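Trichomaglin (Trichosanthes lepiniana, PDB 1SGL) is an S-like ribonuclease of the ribonuclease T2 family and probably cleaves RNA strands. Local coordinates at residues A[77-82]-A[96-101]; A[69-74]-A[119-124]; A[61-66]-A[100-105]. All coordinates share one frame; numbering follows the deposited sequence.

Interaction 1 of 3, residues A[77-82]-A[96-101]; sequences EYWPTY and ILWGQQ. With SO4 (sulfate ion), chain C; SO4 (sulfate ion), chain B.
W98 meets W79 through a hydrogen bond and an aromatic contact. W98 NE1 donates to W79 O at 2.7 Å, nearly straight at 167°, with the acceptor close to the W98 ring plane. W79 CG, anti to the backbone N (chi1 -158°), starts the side chain toward helix 97-106. One face of the indole meets the edge of W98, and W98 CD1 comes 3.5 Å from W79 CD1. The pair is an edge-to-face stack, with planes at 74°. L97 CD2 lies at the edge of the W79 indole, near its plane, 3.5 Å from W79 CD1. This is the tight, buried part. It joins the end of helix 72-78 to the start of helix 97-106 in the ribonuclease T2 fold, with F120 of helix 116-129 also against W79. An alanine at W79 would remove the indole, which would probably open a gap beside L97 CD2 and leave the W98 edge without the face it packs on. Also buried, Q101 NE2 donates to Q100 OE1 at 2.9 Å and reaches a sulfate ion. The looser side is partly exposed. There T81 only brushes L97, its CA 4.1 Å from L97 CD2, and Y82 N donates to O3 of another sulfate at 2.9 Å.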
loop_
_atom_site.group_PDB
_atom_site.type_symbol
_atom_site.label_atom_id
_atom_site.label_comp_id
_atom_site.label_asym_id
_atom_site.label_seq_id
_atom_site.Cartn_x
_atom_site.Cartn_y
_atom_site.Cartn_z
ATOM N N GLU A 77 2.949 -12.519 -1.846
ATOM C CA GLU A 77 2.740 -12.056 -3.203
ATOM C C GLU A 77 2.237 -10.610 -3.285
ATOM O O GLU A 77 2.719 -9.827 -4.101
ATOM C CB GLU A 77 1.744 -12.969 -3.918
ATOM C CG GLU A 77 1.896 -12.946 -5.432
ATOM C CD GLU A 77 0.613 -13.298 -6.153
ATOM O OE1 GLU A 77 -0.050 -14.288 -5.762
ATOM O OE2 GLU A 77 0.277 -12.579 -7.119
ATOM N N TYR A 78 1.283 -10.252 -2.432
ATOM C CA TYR A 78 0.707 -8.909 -2.484
ATOM C C TYR A 78 1.182 -7.888 -1.461
ATOM O O TYR A 78 0.902 -6.698 -1.602
ATOM C CB TYR A 78 -0.813 -9.023 -2.404
ATOM C CG TYR A 78 -1.395 -9.830 -3.532
ATOM C CD1 TYR A 78 -2.117 -10.990 -3.281
ATOM C CD2 TYR A 78 -1.226 -9.429 -4.853
ATOM C CE1 TYR A 78 -2.664 -11.735 -4.316
ATOM C CE2 TYR A 78 -1.768 -10.167 -5.900
ATOM C CZ TYR A 78 -2.487 -11.320 -5.621
ATOM O OH TYR A 78 -3.028 -12.058 -6.651
ATOM N N TRP A 79 1.909 -8.341 -0.447
ATOM C CA TRP A 79 2.384 -7.445 0.598
ATOM C C TRP A 79 3.882 -7.639 0.865
ATOM O O TRP A 79 4.299 -7.737 2.013
ATOM C CB TRP A 79 1.581 -7.717 1.871
ATOM C CG TRP A 79 1.540 -6.603 2.871
ATOM C CD1 TRP A 79 2.530 -5.711 3.157
ATOM C CD2 TRP A 79 0.484 -6.339 3.793
ATOM N NE1 TRP A 79 2.159 -4.908 4.209
ATOM C CE2 TRP A 79 0.905 -5.274 4.619
ATOM C CE3 TRP A 79 -0.780 -6.902 4.005
ATOM C CZ2 TRP A 79 0.105 -4.761 5.640
ATOM C CZ3 TRP A 79 -1.570 -6.394 5.015
ATOM C CH2 TRP A 79 -1.127 -5.332 5.822
ATOM N N PRO A 80 4.709 -7.695 -0.196
ATOM C CA PRO A 80 6.147 -7.883 0.008
ATOM C C PRO A 80 6.800 -6.641 0.588
ATOM O O PRO A 80 6.168 -5.593 0.693
ATOM C CB PRO A 80 6.652 -8.168 -1.397
ATOM C CG PRO A 80 5.800 -7.227 -2.215
ATOM C CD PRO A 80 4.412 -7.451 -1.622
ATOM N N THR A 81 8.066 -6.763 0.972
ATOM C CA THR A 81 8.794 -5.624 1.503
ATOM C C THR A 81 9.757 -5.191 0.401
ATOM O O THR A 81 10.043 -5.962 -0.508
ATOM C CB THR A 81 9.584 -5.986 2.788
ATOM O OG1 THR A 81 10.212 -4.804 3.305
ATOM C CG2 THR A 81 10.661 -7.017 2.491
ATOM N N TYR A 82 10.237 -3.958 0.465
ATOM C CA TYR A 82 11.150 -3.466 -0.555
ATOM C C TYR A 82 12.496 -3.069 0.036
ATOM O O TYR A 82 13.288 -2.379 -0.604
ATOM C CB TYR A 82 10.505 -2.296 -1.319
ATOM C CG TYR A 82 9.348 -2.742 -2.198
ATOM C CD1 TYR A 82 9.567 -3.553 -3.310
ATOM C CD2 TYR A 82 8.032 -2.408 -1.882
ATOM C CE1 TYR A 82 8.506 -4.025 -4.082
ATOM C CE2 TYR A 82 6.962 -2.875 -2.648
ATOM C CZ TYR A 82 7.208 -3.682 -3.743
ATOM O OH TYR A 82 6.159 -4.160 -4.492
ATOM N N ILE A 96 9.190 -7.356 10.826
ATOM C CA ILE A 96 9.001 -7.467 9.388
ATOM C C ILE A 96 7.841 -6.520 9.097
ATOM O O ILE A 96 7.013 -6.265 9.974
ATOM C CB ILE A 96 8.592 -8.890 8.961
ATOM C CG1 ILE A 96 7.483 -9.402 9.881
ATOM C CG2 ILE A 96 9.798 -9.806 8.980
ATOM C CD1 ILE A 96 6.953 -10.760 9.505
ATOM N N LEU A 97 7.786 -6.012 7.873
ATOM C CA LEU A 97 6.747 -5.083 7.451
ATOM C C LEU A 97 5.359 -5.378 8.018
ATOM O O LEU A 97 4.755 -4.512 8.645
ATOM C CB LEU A 97 6.678 -5.040 5.924
ATOM C CG LEU A 97 5.676 -4.058 5.313
ATOM C CD1 LEU A 97 6.071 -2.619 5.663
ATOM C CD2 LEU A 97 5.636 -4.253 3.806
ATOM N N TRP A 98 4.858 -6.591 7.811
ATOM C CA TRP A 98 3.531 -6.950 8.302
ATOM C C TRP A 98 3.386 -6.685 9.796
ATOM O O TRP A 98 2.345 -6.203 10.254
ATOM C CB TRP A 98 3.227 -8.425 8.025
ATOM C CG TRP A 98 3.580 -8.873 6.640
ATOM C CD1 TRP A 98 3.524 -8.128 5.492
ATOM C CD2 TRP A 98 4.052 -10.167 6.254
ATOM N NE1 TRP A 98 3.939 -8.878 4.421
ATOM C CE2 TRP A 98 4.269 -10.134 4.858
ATOM C CE3 TRP A 98 4.314 -11.354 6.953
ATOM C CZ2 TRP A 98 4.739 -11.243 4.146
ATOM C CZ3 TRP A 98 4.780 -12.459 6.242
ATOM C CH2 TRP A 98 4.987 -12.393 4.856
ATOM N N GLY A 99 4.434 -7.009 10.549
ATOM C CA GLY A 99 4.409 -6.808 11.984
ATOM C C GLY A 99 4.395 -5.340 12.348
ATOM O O GLY A 99 3.585 -4.908 13.173
ATOM N N GLN A 100 5.296 -4.574 11.738
ATOM C CA GLN A 100 5.381 -3.150 12.000
ATOM C C GLN A 100 4.060 -2.443 11.693
ATOM O O GLN A 100 3.599 -1.618 12.487
ATOM C CB GLN A 100 6.481 -2.513 11.165
ATOM C CG GLN A 100 6.540 -1.008 11.336
ATOM C CD GLN A 100 6.851 -0.295 10.046
ATOM O OE1 GLN A 100 6.201 -0.531 9.030
ATOM N NE2 GLN A 100 7.847 0.582 10.074
ATOM N N GLN A 101 3.456 -2.765 10.547
ATOM C CA GLN A 101 2.193 -2.140 10.165
ATOM C C GLN A 101 1.103 -2.468 11.161
ATOM O O GLN A 101 0.319 -1.596 11.545
ATOM C CB GLN A 101 1.760 -2.583 8.766
ATOM C CG GLN A 101 2.594 -1.965 7.665
ATOM C CD GLN A 101 2.501 -0.452 7.666
ATOM O OE1 GLN A 101 1.419 0.107 7.543
ATOM N NE2 GLN A 101 3.637 0.214 7.813
HETATM S S SO4 C . 8.996 -1.052 2.233
HETATM O O1 SO4 C . 8.138 -0.005 1.647
HETATM O O2 SO4 C . 10.305 -1.036 1.558
HETATM O O3 SO4 C . 8.370 -2.373 2.049
HETATM O O4 SO4 C . 9.172 -0.786 3.670
HETATM S S SO4 B . 4.471 3.861 7.853
HETATM O O1 SO4 B . 5.277 5.021 8.274
HETATM O O2 SO4 B . 4.033 3.120 9.050
HETATM O O3 SO4 B . 5.292 2.984 7.003
HETATM O O4 SO4 B . 3.291 4.311 7.086
#

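Interaction 2 of 3, residues A[69-74]-A[119-124]; sequences MPFFGK and YFKKTL
Y119 O, in the helix whose F120, K121 and L124 meet F71, is gripped by two donors of T123, one turn on. T123 OG1 donates to it at 2.8 Å and T123 N at 3.0 Å. The two reach the carbonyl from opposite faces of its plane. The hydroxyl of T123 is thereby satisfied within its own helix. The contact with 69-74 itself has no hydrogen bond and is apolar. F71, the residue just before helix 72-78, carries it. Its CG lies anti to the carbonyl carbon (chi1 -54°), and the ring runs across towards helix 116-129. There the side chain meets three residues. F71 CZ comes 3.5 Å from K121 CB. F71 CD1 touches F120 CB at 3.8 Å. L124 CD1 packs against F71 CB at 3.9 Å. The F120 ring itself leads off towards W79 and W98. Beyond CG the K121 chain is extended, and its end leads away from F71. K74 adds a lighter touch one helical turn on, with its CB 4.2 Å from L124 CD1. P70 CG sits over the centre of one face of the F71 ring, 4.1 Å above the plane. W117, earlier on helix 116-129, also meets the F71 ring. On the inner side T123 and L124 rest on I42 of strand 40-47. The N-terminal end of helix 72-78 thus packs on helix 116-129, which in turn rests on strand 40-47 of the antiparallel sheet, within the alpha+beta fold of the ribonuclease T2 family.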
loop_
_atom_site.group_PDB
_atom_site.type_symbol
_atom_site.label_atom_id
_atom_site.label_comp_id
_atom_site.label_asym_id
_atom_site.label_seq_id
_atom_site.Cartn_x
_atom_site.Cartn_y
_atom_site.Cartn_z
ATOM N N MET A 69 -1.036 -17.340 9.363
ATOM C CA MET A 69 -1.213 -18.588 8.623
ATOM C C MET A 69 -2.105 -18.650 7.390
ATOM O O MET A 69 -1.619 -18.874 6.276
ATOM C CB MET A 69 -1.622 -19.717 9.569
ATOM C CG MET A 69 -2.126 -20.945 8.822
ATOM S SD MET A 69 -2.234 -22.390 9.844
ATOM C CE MET A 69 -1.421 -23.603 8.765
ATOM N N PRO A 70 -3.419 -18.478 7.564
ATOM C CA PRO A 70 -4.285 -18.543 6.386
ATOM C C PRO A 70 -4.082 -17.429 5.355
ATOM O O PRO A 70 -4.875 -17.303 4.426
ATOM C CB PRO A 70 -5.687 -18.521 6.992
ATOM C CG PRO A 70 -5.504 -17.672 8.207
ATOM C CD PRO A 70 -4.188 -18.155 8.780
ATOM N N PHE A 71 -3.027 -16.636 5.497
ATOM C CA PHE A 71 -2.794 -15.539 4.558
ATOM C C PHE A 71 -1.371 -15.485 4.018
ATOM O O PHE A 71 -1.080 -14.693 3.122
ATOM C CB PHE A 71 -3.091 -14.194 5.233
ATOM C CG PHE A 71 -4.455 -14.102 5.854
ATOM C CD1 PHE A 71 -4.606 -13.589 7.140
ATOM C CD2 PHE A 71 -5.589 -14.486 5.149
ATOM C CE1 PHE A 71 -5.868 -13.458 7.718
ATOM C CE2 PHE A 71 -6.855 -14.359 5.715
ATOM C CZ PHE A 71 -6.995 -13.843 7.004
ATOM N N PHE A 72 -0.488 -16.325 4.550
ATOM C CA PHE A 72 0.912 -16.306 4.136
ATOM C C PHE A 72 1.214 -16.185 2.639
ATOM O O PHE A 72 1.993 -15.321 2.229
ATOM C CB PHE A 72 1.649 -17.521 4.691
ATOM C CG PHE A 72 3.126 -17.468 4.467
ATOM C CD1 PHE A 72 3.884 -16.445 5.020
ATOM C CD2 PHE A 72 3.763 -18.435 3.700
ATOM C CE1 PHE A 72 5.257 -16.384 4.816
ATOM C CE2 PHE A 72 5.133 -18.389 3.488
ATOM C CZ PHE A 72 5.886 -17.364 4.045
ATOM N N GLY A 73 0.615 -17.050 1.830
ATOM C CA GLY A 73 0.861 -17.007 0.400
ATOM C C GLY A 73 0.465 -15.676 -0.201
ATOM O O GLY A 73 1.194 -15.107 -1.005
ATOM N N LYS A 74 -0.694 -15.170 0.204
ATOM C CA LYS A 74 -1.179 -13.901 -0.305
ATOM C C LYS A 74 -0.324 -12.725 0.161
ATOM O O LYS A 74 -0.095 -11.796 -0.602
ATOM C CB LYS A 74 -2.645 -13.720 0.095
ATOM C CG LYS A 74 -3.527 -14.833 -0.469
ATOM C CD LYS A 74 -4.978 -14.761 0.011
ATOM C CE LYS A 74 -5.725 -13.617 -0.643
ATOM N NZ LYS A 74 -7.191 -13.750 -0.427
ATOM N N TYR A 119 -7.155 -7.755 10.928
ATOM C CA TYR A 119 -6.409 -6.685 10.286
ATOM C C TYR A 119 -5.917 -7.130 8.904
ATOM O O TYR A 119 -6.159 -6.454 7.907
ATOM C CB TYR A 119 -5.221 -6.270 11.149
ATOM C CG TYR A 119 -4.369 -5.179 10.538
ATOM C CD1 TYR A 119 -4.867 -3.883 10.360
ATOM C CD2 TYR A 119 -3.059 -5.443 10.140
ATOM C CE1 TYR A 119 -4.069 -2.876 9.798
ATOM C CE2 TYR A 119 -2.261 -4.459 9.586
ATOM C CZ TYR A 119 -2.762 -3.176 9.416
ATOM O OH TYR A 119 -1.940 -2.211 8.874
ATOM N N PHE A 120 -5.235 -8.268 8.844
ATOM C CA PHE A 120 -4.738 -8.764 7.567
ATOM C C PHE A 120 -5.872 -9.203 6.658
ATOM O O PHE A 120 -5.826 -8.977 5.452
ATOM C CB PHE A 120 -3.749 -9.910 7.789
ATOM C CG PHE A 120 -2.507 -9.480 8.495
ATOM C CD1 PHE A 120 -1.652 -8.551 7.911
ATOM C CD2 PHE A 120 -2.223 -9.937 9.775
ATOM C CE1 PHE A 120 -0.535 -8.075 8.593
ATOM C CE2 PHE A 120 -1.105 -9.468 10.470
ATOM C CZ PHE A 120 -0.263 -8.535 9.878
ATOM N N LYS A 121 -6.892 -9.821 7.241
ATOM C CA LYS A 121 -8.036 -10.270 6.464
ATOM C C LYS A 121 -8.720 -9.084 5.787
ATOM O O LYS A 121 -9.006 -9.124 4.594
ATOM C CB LYS A 121 -9.044 -10.970 7.365
ATOM C CG LYS A 121 -10.301 -11.405 6.648
ATOM C CD LYS A 121 -11.265 -12.063 7.621
ATOM C CE LYS A 121 -12.512 -12.564 6.909
ATOM N NZ LYS A 121 -13.452 -13.230 7.853
ATOM N N LYS A 122 -8.982 -8.033 6.556
ATOM C CA LYS A 122 -9.645 -6.848 6.019
ATOM C C LYS A 122 -8.790 -6.119 4.992
ATOM O O LYS A 122 -9.285 -5.671 3.961
ATOM C CB LYS A 122 -9.994 -5.868 7.136
ATOM C CG LYS A 122 -11.301 -5.151 6.888
ATOM C CD LYS A 122 -12.448 -6.144 7.041
ATOM C CE LYS A 122 -13.717 -5.655 6.375
ATOM N NZ LYS A 122 -13.547 -5.575 4.898
ATOM N N THR A 123 -7.505 -5.983 5.284
ATOM C CA THR A 123 -6.617 -5.296 4.366
ATOM C C THR A 123 -6.551 -6.021 3.020
ATOM O O THR A 123 -6.606 -5.390 1.969
ATOM C CB THR A 123 -5.211 -5.159 4.966
ATOM O OG1 THR A 123 -5.284 -4.380 6.173
ATOM C CG2 THR A 123 -4.276 -4.468 3.976
ATOM N N LEU A 124 -6.454 -7.347 3.055
ATOM C CA LEU A 124 -6.395 -8.131 1.822
ATOM C C LEU A 124 -7.723 -8.097 1.059
ATOM O O LEU A 124 -7.738 -8.022 -0.172
ATOM C CB LEU A 124 -6.005 -9.578 2.137
ATOM C CG LEU A 124 -4.525 -9.753 2.504
ATOM C CD1 LEU A 124 -4.271 -11.163 3.013
ATOM C CD2 LEU A 124 -3.665 -9.467 1.276
#

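Interaction 3 of 3, residues A[61-66]-A[100-105]; sequences GSFDPD and QQYEKH. With SO4 (sulfate ion), chain B.
Helix 97-106, against which F63 lies at E103 and Y102, reads with the residues after it K104-H105-G-T107-C, consistent with the second conserved active-site segment of ribonuclease T2 enzymes. The 61-66 loop lies against it through one polar bond and one ring contact. F63 N donates to E103 OE2 at 3.0 Å, with an N-H...O angle of 149°. The donor comes on the anti side of the carboxylate, 31° out of its plane. G61 O is also close to E103 OE2, but both are acceptors and no bond forms. The other carboxylate oxygen, E103 OE1, is hydrogen-bonded to S89 OG. Bonds at both oxygens would help hold the carboxylate in its rotation. F63 CG, anti to the backbone N (chi1 172°), sends the side chain toward the helix. Y102 CD2 lies at the ring edge, 4.1 Å from F63 CD1. F63 CB also lies 3.7 Å from E103 OE2. P65 N lies above one face of the F63 ring, toward the rim. Further along the loop, D64 OD1 accepts from D66 N at 3.0 Å, which makes an Asx turn. The 102-105 part of the helix contains a wider pi-type turn. From it H105 NE2 donates to O2 of a sulfate ion at 2.6 Å. Q101 NE2 binds the same sulfate oxygen, K104 NZ makes a weak bond to another, and H43 of strand 40-47 also binds the ion. A sulfate between these two histidines is consistent with a phosphate position in the active site of a T2-type ribonuclease.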
loop_
_atom_site.group_PDB
_atom_site.type_symbol
_atom_site.label_atom_id
_atom_site.label_comp_id
_atom_site.label_asym_id
_atom_site.label_seq_id
_atom_site.Cartn_x
_atom_site.Cartn_y
_atom_site.Cartn_z
ATOM N N GLY A 61 1.004 -4.490 22.162
ATOM C CA GLY A 61 0.794 -5.923 22.030
ATOM C C GLY A 61 1.757 -6.545 21.035
ATOM O O GLY A 61 1.837 -6.115 19.880
ATOM N N SER A 62 2.478 -7.569 21.487
ATOM C CA SER A 62 3.463 -8.262 20.662
ATOM C C SER A 62 2.885 -8.983 19.447
ATOM O O SER A 62 1.996 -9.825 19.572
ATOM C CB SER A 62 4.238 -9.262 21.520
ATOM O OG SER A 62 4.870 -8.605 22.604
ATOM N N PHE A 63 3.407 -8.646 18.270
ATOM C CA PHE A 63 2.965 -9.260 17.025
ATOM C C PHE A 63 3.247 -10.763 17.030
ATOM O O PHE A 63 4.379 -11.198 17.241
ATOM C CB PHE A 63 3.680 -8.619 15.839
ATOM C CG PHE A 63 3.436 -9.322 14.540
ATOM C CD1 PHE A 63 2.164 -9.357 13.981
ATOM C CD2 PHE A 63 4.474 -9.970 13.882
ATOM C CE1 PHE A 63 1.934 -10.029 12.783
ATOM C CE2 PHE A 63 4.251 -10.643 12.688
ATOM C CZ PHE A 63 2.983 -10.672 12.139
ATOM N N ASP A 64 2.210 -11.552 16.790
ATOM C CA ASP A 64 2.342 -13.002 16.780
ATOM C C ASP A 64 2.216 -13.542 15.356
ATOM O O ASP A 64 1.119 -13.609 14.810
ATOM C CB ASP A 64 1.256 -13.612 17.664
ATOM C CG ASP A 64 1.411 -15.103 17.832
ATOM O OD1 ASP A 64 2.224 -15.709 17.103
ATOM O OD2 ASP A 64 0.707 -15.670 18.690
ATOM N N PRO A 65 3.340 -13.942 14.739
ATOM C CA PRO A 65 3.348 -14.477 13.373
ATOM C C PRO A 65 2.398 -15.658 13.139
ATOM O O PRO A 65 1.951 -15.878 12.009
ATOM C CB PRO A 65 4.807 -14.877 13.170
ATOM C CG PRO A 65 5.550 -13.926 14.032
ATOM C CD PRO A 65 4.709 -13.893 15.284
ATOM N N ASP A 66 2.092 -16.416 14.191
ATOM C CA ASP A 66 1.203 -17.570 14.052
ATOM C C ASP A 66 -0.172 -17.211 13.506
ATOM O O ASP A 66 -0.770 -17.992 12.772
ATOM C CB ASP A 66 1.001 -18.296 15.390
ATOM C CG ASP A 66 2.290 -18.874 15.963
ATOM O OD1 ASP A 66 3.269 -19.079 15.216
ATOM O OD2 ASP A 66 2.312 -19.143 17.181
ATOM N N GLN A 100 5.296 -4.574 11.738
ATOM C CA GLN A 100 5.381 -3.150 12.000
ATOM C C GLN A 100 4.060 -2.443 11.693
ATOM O O GLN A 100 3.599 -1.618 12.487
ATOM C CB GLN A 100 6.481 -2.513 11.165
ATOM C CG GLN A 100 6.540 -1.008 11.336
ATOM C CD GLN A 100 6.851 -0.295 10.046
ATOM O OE1 GLN A 100 6.201 -0.531 9.030
ATOM N NE2 GLN A 100 7.847 0.582 10.074
ATOM N N GLN A 101 3.456 -2.765 10.547
ATOM C CA GLN A 101 2.193 -2.140 10.165
ATOM C C GLN A 101 1.103 -2.468 11.161
ATOM O O GLN A 101 0.319 -1.596 11.545
ATOM C CB GLN A 101 1.760 -2.583 8.766
ATOM C CG GLN A 101 2.594 -1.965 7.665
ATOM C CD GLN A 101 2.501 -0.452 7.666
ATOM O OE1 GLN A 101 1.419 0.107 7.543
ATOM N NE2 GLN A 101 3.637 0.214 7.813
ATOM N N TYR A 102 1.055 -3.724 11.591
ATOM C CA TYR A 102 0.045 -4.125 12.556
ATOM C C TYR A 102 0.201 -3.435 13.914
ATOM O O TYR A 102 -0.768 -2.914 14.464
ATOM C CB TYR A 102 0.064 -5.631 12.793
ATOM C CG TYR A 102 -0.875 -6.002 13.915
ATOM C CD1 TYR A 102 -2.252 -5.872 13.753
ATOM C CD2 TYR A 102 -0.387 -6.386 15.172
ATOM C CE1 TYR A 102 -3.124 -6.105 14.805
ATOM C CE2 TYR A 102 -1.258 -6.618 16.237
ATOM C CZ TYR A 102 -2.626 -6.474 16.043
ATOM O OH TYR A 102 -3.515 -6.687 17.072
ATOM N N GLU A 103 1.414 -3.449 14.459
ATOM C CA GLU A 103 1.662 -2.843 15.763
ATOM C C GLU A 103 1.538 -1.315 15.746
ATOM O O GLU A 103 0.912 -0.719 16.620
ATOM C CB GLU A 103 3.051 -3.228 16.273
ATOM C CG GLU A 103 3.275 -4.721 16.494
ATOM C CD GLU A 103 4.615 -5.009 17.169
ATOM O OE1 GLU A 103 5.627 -4.371 16.796
ATOM O OE2 GLU A 103 4.663 -5.876 18.068
ATOM N N LYS A 104 2.136 -0.687 14.747
ATOM C CA LYS A 104 2.108 0.762 14.650
ATOM C C LYS A 104 0.744 1.354 14.279
ATOM O O LYS A 104 0.380 2.426 14.771
ATOM C CB LYS A 104 3.164 1.225 13.645
ATOM C CG LYS A 104 3.464 2.710 13.689
ATOM C CD LYS A 104 4.542 3.078 12.682
ATOM C CE LYS A 104 4.798 4.575 12.677
ATOM N NZ LYS A 104 5.772 4.956 11.610
ATOM N N HIS A 105 -0.024 0.657 13.443
ATOM C CA HIS A 105 -1.313 1.190 13.008
ATOM C C HIS A 105 -2.546 0.341 13.299
ATOM O O HIS A 105 -3.581 0.864 13.721
ATOM C CB HIS A 105 -1.266 1.478 11.505
ATOM C CG HIS A 105 -0.126 2.354 11.092
ATOM N ND1 HIS A 105 0.056 3.623 11.594
ATOM C CD2 HIS A 105 0.886 2.144 10.217
ATOM C CE1 HIS A 105 1.133 4.160 11.047
ATOM N NE2 HIS A 105 1.655 3.284 10.207
HETATM S S SO4 B . 4.471 3.861 7.853
HETATM O O1 SO4 B . 5.277 5.021 8.274
HETATM O O2 SO4 B . 4.033 3.120 9.050
HETATM O O3 SO4 B . 5.292 2.984 7.003
HETATM O O4 SO4 B . 3.291 4.311 7.086
#

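From the N terminus, the chain first passes the loop 61-66, then 69-74 and 77-82 on or beside helix 72-78. Interaction 1 closes the shortest loop, from 77-82 to the start of helix 97-106. Interaction 3 closes a longer one, from 61-66 to the same helix, and shares Q100 and Q101 with interaction 1. Interaction 2 runs from 69-74 to helix 116-129. The loop of interaction 1 lies within both of the others, while those of interactions 2 and 3 cross. Together they tie three helices and the 61-66 loop into one part of the fold. F120 is one meeting point. Its ring touches W79 and W98 of interaction 1, and F63 and Y102 of interaction 3.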